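PDB 4ONY: extracellular solute-binding protein family 5 from Brucella melitensis, which probably binds peptides or related solutes in the periplasm and delivers them to an ABC transporter for uptake into the cell. Local coordinates for residues 14-19 with 103-108; 25-30 with 97-102. All blocks are in the same frame, centred on the assembly; numbering follows the deposited sequence.

Contact 1 (14-19 with 103-108); sequences APDYAL and AEKVAI
D16 and V106 bring the backbones closest, with their CA atoms 4.9 Å apart, and V106 N donates to D16 O at 2.9 Å with an N-H...O angle of 154°. Two CA-H...O contacts flank this bond, K105 CA to D16 O and D16 CA to V106 O. The side chains of D16 and K105 lie side by side and point the same way. A chi1 of 72° puts D16 CG beside the K105 chain. The carboxylate lies against the methylenes of K105, and D16 OD2 is 3.2 Å from K105 CD. The salt bridge from D16 OD2 to K105 NZ is long, 4.0 Å. K105 also belongs to a classic beta bulge with E104, both facing T118 on strand 114-119. The bulge lies where the chain turns a corner in strand 97-108, part of an antiparallel sheet. V106 CG1 lies 3.6 Å from A18 O, while the V106 side chain also touches V115 and F117 of strand 114-119. Further along, the side chains of L19 and I108 cross at about a right angle, and L19 CD1 meets I108 CD1 at 3.8 Å. Helix 181-187 covers this pair, through M183 and A186 on L19 and P182 on I108.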
loop_
_atom_site.group_PDB
_atom_site.type_symbol
_atom_site.label_atom_id
_atom_site.label_comp_id
_atom_site.label_asym_id
_atom_site.label_seq_id
_atom_site.Cartn_x
_atom_site.Cartn_y
_atom_site.Cartn_z
ATOM N N ALA A 14 21.299 19.637 -6.167
ATOM C CA ALA A 14 20.203 18.784 -6.678
ATOM C C ALA A 14 20.629 17.994 -7.904
ATOM O O ALA A 14 21.143 18.558 -8.831
ATOM C CB ALA A 14 18.964 19.613 -7.027
ATOM N N PRO A 15 20.402 16.688 -7.911
ATOM C CA PRO A 15 20.770 15.921 -9.117
ATOM C C PRO A 15 19.834 16.264 -10.267
ATOM O O PRO A 15 18.686 16.666 -10.020
ATOM C CB PRO A 15 20.616 14.479 -8.667
ATOM C CG PRO A 15 19.577 14.525 -7.569
ATOM C CD PRO A 15 19.749 15.850 -6.888
ATOM N N ASP A 16 20.311 16.116 -11.509
ATOM C CA ASP A 16 19.467 16.397 -12.665
ATOM C C ASP A 16 18.771 15.148 -13.238
ATOM O O ASP A 16 18.026 15.256 -14.201
ATOM C CB ASP A 16 20.251 17.159 -13.757
ATOM C CG ASP A 16 21.278 16.277 -14.468
ATOM O OD1 ASP A 16 21.394 15.091 -14.133
ATOM O OD2 ASP A 16 21.981 16.781 -15.359
ATOM N N TYR A 17 19.042 13.988 -12.675
ATOM C CA TYR A 17 18.642 12.708 -13.228
ATOM C C TYR A 17 17.744 11.943 -12.236
ATOM O O TYR A 17 17.362 10.773 -12.482
ATOM C CB TYR A 17 19.882 11.847 -13.508
ATOM C CG TYR A 17 20.650 11.454 -12.241
ATOM C CD1 TYR A 17 21.597 12.317 -11.658
ATOM C CD2 TYR A 17 20.435 10.243 -11.642
ATOM C CE1 TYR A 17 22.302 11.951 -10.495
ATOM C CE2 TYR A 17 21.114 9.881 -10.491
ATOM C CZ TYR A 17 22.047 10.727 -9.901
ATOM O OH TYR A 17 22.694 10.315 -8.732
ATOM N N ALA A 18 17.420 12.570 -11.121
ATOM C CA ALA A 18 16.639 11.899 -10.088
ATOM C C ALA A 18 15.929 12.909 -9.227
ATOM O O ALA A 18 16.356 14.056 -9.126
ATOM C CB ALA A 18 17.534 11.043 -9.206
ATOM N N LEU A 19 14.854 12.478 -8.615
ATOM C CA LEU A 19 14.123 13.297 -7.660
ATOM C C LEU A 19 13.681 12.423 -6.474
ATOM O O LEU A 19 12.944 11.454 -6.650
ATOM C CB LEU A 19 12.964 13.963 -8.366
ATOM C CG LEU A 19 12.042 14.820 -7.536
ATOM C CD1 LEU A 19 12.819 15.958 -6.900
ATOM C CD2 LEU A 19 10.929 15.318 -8.431
ATOM N N ALA A 103 10.853 12.531 -19.002
ATOM C CA ALA A 103 11.754 13.623 -18.688
ATOM C C ALA A 103 13.184 13.088 -18.551
ATOM O O ALA A 103 13.456 12.231 -17.716
ATOM C CB ALA A 103 11.316 14.310 -17.411
ATOM N N GLU A 104 14.071 13.560 -19.410
ATOM C CA GLU A 104 15.468 13.142 -19.361
ATOM C C GLU A 104 16.185 13.831 -18.202
ATOM O O GLU A 104 17.072 13.251 -17.602
ATOM C CB GLU A 104 16.179 13.478 -20.675
ATOM C CG GLU A 104 17.582 12.895 -20.790
ATOM C CD GLU A 104 18.221 13.136 -22.164
ATOM O OE1 GLU A 104 17.679 13.892 -22.990
ATOM O OE2 GLU A 104 19.266 12.536 -22.417
ATOM N N LYS A 105 15.805 15.072 -17.920
ATOM C CA LYS A 105 16.404 15.881 -16.888
ATOM C C LYS A 105 15.344 16.605 -16.074
ATOM O O LYS A 105 14.278 16.897 -16.556
ATOM C CB LYS A 105 17.342 16.926 -17.504
ATOM C CG LYS A 105 18.514 16.349 -18.272
ATOM C CD LYS A 105 19.561 15.817 -17.291
ATOM C CE LYS A 105 20.174 14.458 -17.676
ATOM N NZ LYS A 105 21.287 14.636 -18.663
ATOM N N VAL A 106 15.685 16.884 -14.839
ATOM C CA VAL A 106 14.846 17.575 -13.910
ATOM C C VAL A 106 15.672 18.613 -13.181
ATOM O O VAL A 106 16.832 18.375 -12.848
ATOM C CB VAL A 106 14.176 16.604 -12.919
ATOM C CG1 VAL A 106 15.172 15.913 -12.001
ATOM C CG2 VAL A 106 13.152 17.329 -12.084
ATOM N N ALA A 107 15.097 19.787 -12.990
ATOM C CA ALA A 107 15.653 20.804 -12.087
ATOM C C ALA A 107 14.546 21.242 -11.145
ATOM O O ALA A 107 13.360 21.192 -11.490
ATOM C CB ALA A 107 16.194 21.982 -12.883
ATOM N N ILE A 108 14.909 21.600 -9.921
ATOM C CA ILE A 108 13.903 21.870 -8.905
ATOM C C ILE A 108 14.396 22.909 -7.891
ATOM O O ILE A 108 15.568 22.944 -7.558
ATOM C CB ILE A 108 13.467 20.572 -8.189
ATOM C CG1 ILE A 108 12.217 20.822 -7.332
ATOM C CG2 ILE A 108 14.587 19.991 -7.333
ATOM C CD1 ILE A 108 11.562 19.545 -6.835
#

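Contact 2 (25-30 with 97-102); sequences VALPAD and TLYSLL
L27 and Y99 make the one hydrogen bond between the two segments. L27 N donates to Y99 OH at 3.1 Å, with an N-H...O angle of 153°. The same hydroxyl is hydrogen-bonded to E94 OE2, so two partners hold the end of the ring. E94 uses its other oxygen, OE1, for A26 N and T97 OG1. T97 OG1 also bonds to D24 O. One carboxylate thus ties the start of the 25-30 loop to the strand, and its charge may polarise the tyrosine hydroxyl.

The ring contact is a CH-pi interaction. L27 CD1 lies over one face of Y99, 4.1 Å from the ring centroid and 22° off the ring normal. It is displaced toward the rim and comes nearest to CZ. The L27 and Y99 side chains cross at about a right angle. L27 CG stands anti to its carbonyl carbon (chi1 -57°) and lies 3.8 Å from Y99 CZ.

Strand 97-108 belongs to an antiparallel sheet, and the CB atoms of T97 and Y99 both point toward the 25-30 loop, which follows strand 18-20. This is packing of a loop on one face of a sheet. L98, between them, touches M183 and A186 of helix 181-187 instead.

V25 adds apolar contacts. Its side chain and that of Y99 slide past each other in opposite directions. V25 CG1 approaches the ring obliquely, 4.0 Å from Y99 CE1. V25 CG2 is 4.3 Å from T97 CG2. Aromatic neighbours add to the setting of Y99. Y31 meets its ring edge-to-face, and the ring of F34 also meets it.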
loop_
_atom_site.group_PDB
_atom_site.type_symbol
_atom_site.label_atom_id
_atom_site.label_comp_id
_atom_site.label_asym_id
_atom_site.label_seq_id
_atom_site.Cartn_x
_atom_site.Cartn_y
_atom_site.Cartn_z
ATOM N N VAL A 25 19.315 9.588 -2.693
ATOM C CA VAL A 25 19.368 9.035 -4.048
ATOM C C VAL A 25 20.427 7.955 -4.074
ATOM O O VAL A 25 21.611 8.227 -4.024
ATOM C CB VAL A 25 19.684 10.130 -5.066
ATOM C CG1 VAL A 25 19.827 9.549 -6.493
ATOM C CG2 VAL A 25 18.555 11.176 -5.067
ATOM N N ALA A 26 19.989 6.710 -4.185
ATOM C CA ALA A 26 20.892 5.586 -4.119
ATOM C C ALA A 26 21.794 5.443 -5.352
ATOM O O ALA A 26 22.911 4.981 -5.229
ATOM C CB ALA A 26 20.088 4.285 -3.896
ATOM N N LEU A 27 21.310 5.808 -6.541
ATOM C CA LEU A 27 22.071 5.512 -7.769
ATOM C C LEU A 27 22.823 6.731 -8.221
ATOM O O LEU A 27 22.280 7.810 -8.200
ATOM C CB LEU A 27 21.114 5.067 -8.867
ATOM C CG LEU A 27 20.216 3.861 -8.577
ATOM C CD1 LEU A 27 19.336 3.492 -9.791
ATOM C CD2 LEU A 27 21.054 2.657 -8.169
ATOM N N PRO A 28 24.067 6.569 -8.677
ATOM C CA PRO A 28 24.790 7.661 -9.262
ATOM C C PRO A 28 24.327 7.899 -10.680
ATOM O O PRO A 28 23.576 7.079 -11.224
ATOM C CB PRO A 28 26.238 7.183 -9.221
ATOM C CG PRO A 28 26.110 5.712 -9.392
ATOM C CD PRO A 28 24.800 5.303 -8.802
ATOM N N ALA A 29 24.703 9.045 -11.255
ATOM C CA ALA A 29 24.142 9.468 -12.532
ATOM C C ALA A 29 24.449 8.497 -13.655
ATOM O O ALA A 29 23.703 8.458 -14.631
ATOM C CB ALA A 29 24.660 10.844 -12.917
ATOM N N ASP A 30 25.568 7.752 -13.545
ATOM C CA ASP A 30 26.022 6.855 -14.624
ATOM C C ASP A 30 25.552 5.394 -14.409
ATOM O O ASP A 30 26.102 4.493 -14.998
ATOM C CB ASP A 30 27.552 6.942 -14.848
ATOM C CG ASP A 30 28.406 6.607 -13.556
ATOM O OD1 ASP A 30 27.832 6.563 -12.455
ATOM O OD2 ASP A 30 29.663 6.429 -13.632
ATOM N N THR A 97 12.170 7.514 -4.457
ATOM C CA THR A 97 13.054 8.151 -5.430
ATOM C C THR A 97 12.581 7.839 -6.857
ATOM O O THR A 97 12.261 6.698 -7.181
ATOM C CB THR A 97 14.484 7.675 -5.275
ATOM O OG1 THR A 97 14.942 7.938 -3.935
ATOM C CG2 THR A 97 15.421 8.417 -6.287
ATOM N N LEU A 98 12.555 8.879 -7.676
ATOM C CA LEU A 98 12.221 8.814 -9.099
ATOM C C LEU A 98 13.445 9.044 -9.970
ATOM O O LEU A 98 14.295 9.877 -9.631
ATOM C CB LEU A 98 11.217 9.908 -9.407
ATOM C CG LEU A 98 9.950 9.972 -8.512
ATOM C CD1 LEU A 98 9.102 11.170 -8.870
ATOM C CD2 LEU A 98 9.139 8.705 -8.689
ATOM N N TYR A 99 13.535 8.336 -11.096
ATOM C CA TYR A 99 14.615 8.501 -12.073
ATOM C C TYR A 99 14.016 8.872 -13.435
ATOM O O TYR A 99 12.782 8.826 -13.623
ATOM C CB TYR A 99 15.479 7.222 -12.170
ATOM C CG TYR A 99 16.256 6.960 -10.908
ATOM C CD1 TYR A 99 17.469 7.569 -10.698
ATOM C CD2 TYR A 99 15.728 6.145 -9.877
ATOM C CE1 TYR A 99 18.178 7.413 -9.503
ATOM C CE2 TYR A 99 16.413 5.965 -8.708
ATOM C CZ TYR A 99 17.642 6.628 -8.503
ATOM O OH TYR A 99 18.371 6.491 -7.318
ATOM N N SER A 100 14.881 9.262 -14.368
ATOM C CA SER A 100 14.467 9.756 -15.687
ATOM C C SER A 100 13.588 8.754 -16.466
ATOM O O SER A 100 13.802 7.545 -16.415
ATOM C CB SER A 100 15.689 10.135 -16.514
ATOM O OG SER A 100 16.392 11.193 -15.864
ATOM N N LEU A 101 12.536 9.252 -17.097
ATOM C CA LEU A 101 11.754 8.429 -18.073
ATOM C C LEU A 101 11.411 9.382 -19.222
ATOM O O LEU A 101 12.340 9.804 -19.941
ATOM C CB LEU A 101 10.548 7.778 -17.422
ATOM C CG LEU A 101 9.773 6.766 -18.268
ATOM C CD1 LEU A 101 10.678 5.600 -18.626
ATOM C CD2 LEU A 101 8.494 6.292 -17.540
ATOM N N LEU A 102 10.163 9.848 -19.332
ATOM C CA LEU A 102 9.874 10.814 -20.415
ATOM C C LEU A 102 10.691 12.101 -20.250
ATOM O O LEU A 102 11.137 12.692 -21.251
ATOM C CB LEU A 102 8.375 11.124 -20.530
ATOM C CG LEU A 102 7.494 10.039 -21.160
ATOM C CD1 LEU A 102 6.028 10.362 -20.989
ATOM C CD2 LEU A 102 7.784 9.881 -22.643
#

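In the fold
Both contacts hold the N-terminal part of the chain against strand 97-108, and their centres are about 8 Å apart. Each is partly buried. Contact 1 runs from a long, more exposed D16-K105 salt bridge to apolar packing under helix 181-187. Contact 2 centres on one buried aromatic ring at the edge of an exposed loop. The hydrogen bond of contact 1 is backbone to backbone, whereas that of contact 2 runs from a backbone N-H to a side-chain hydroxyl. They are joined directly. Y17 OH is 2.6 Å from L27 O, a probable hydrogen bond, and L19 O is 2.8 Å from L98 N, a probable bond between strands 18-20 and 97-108.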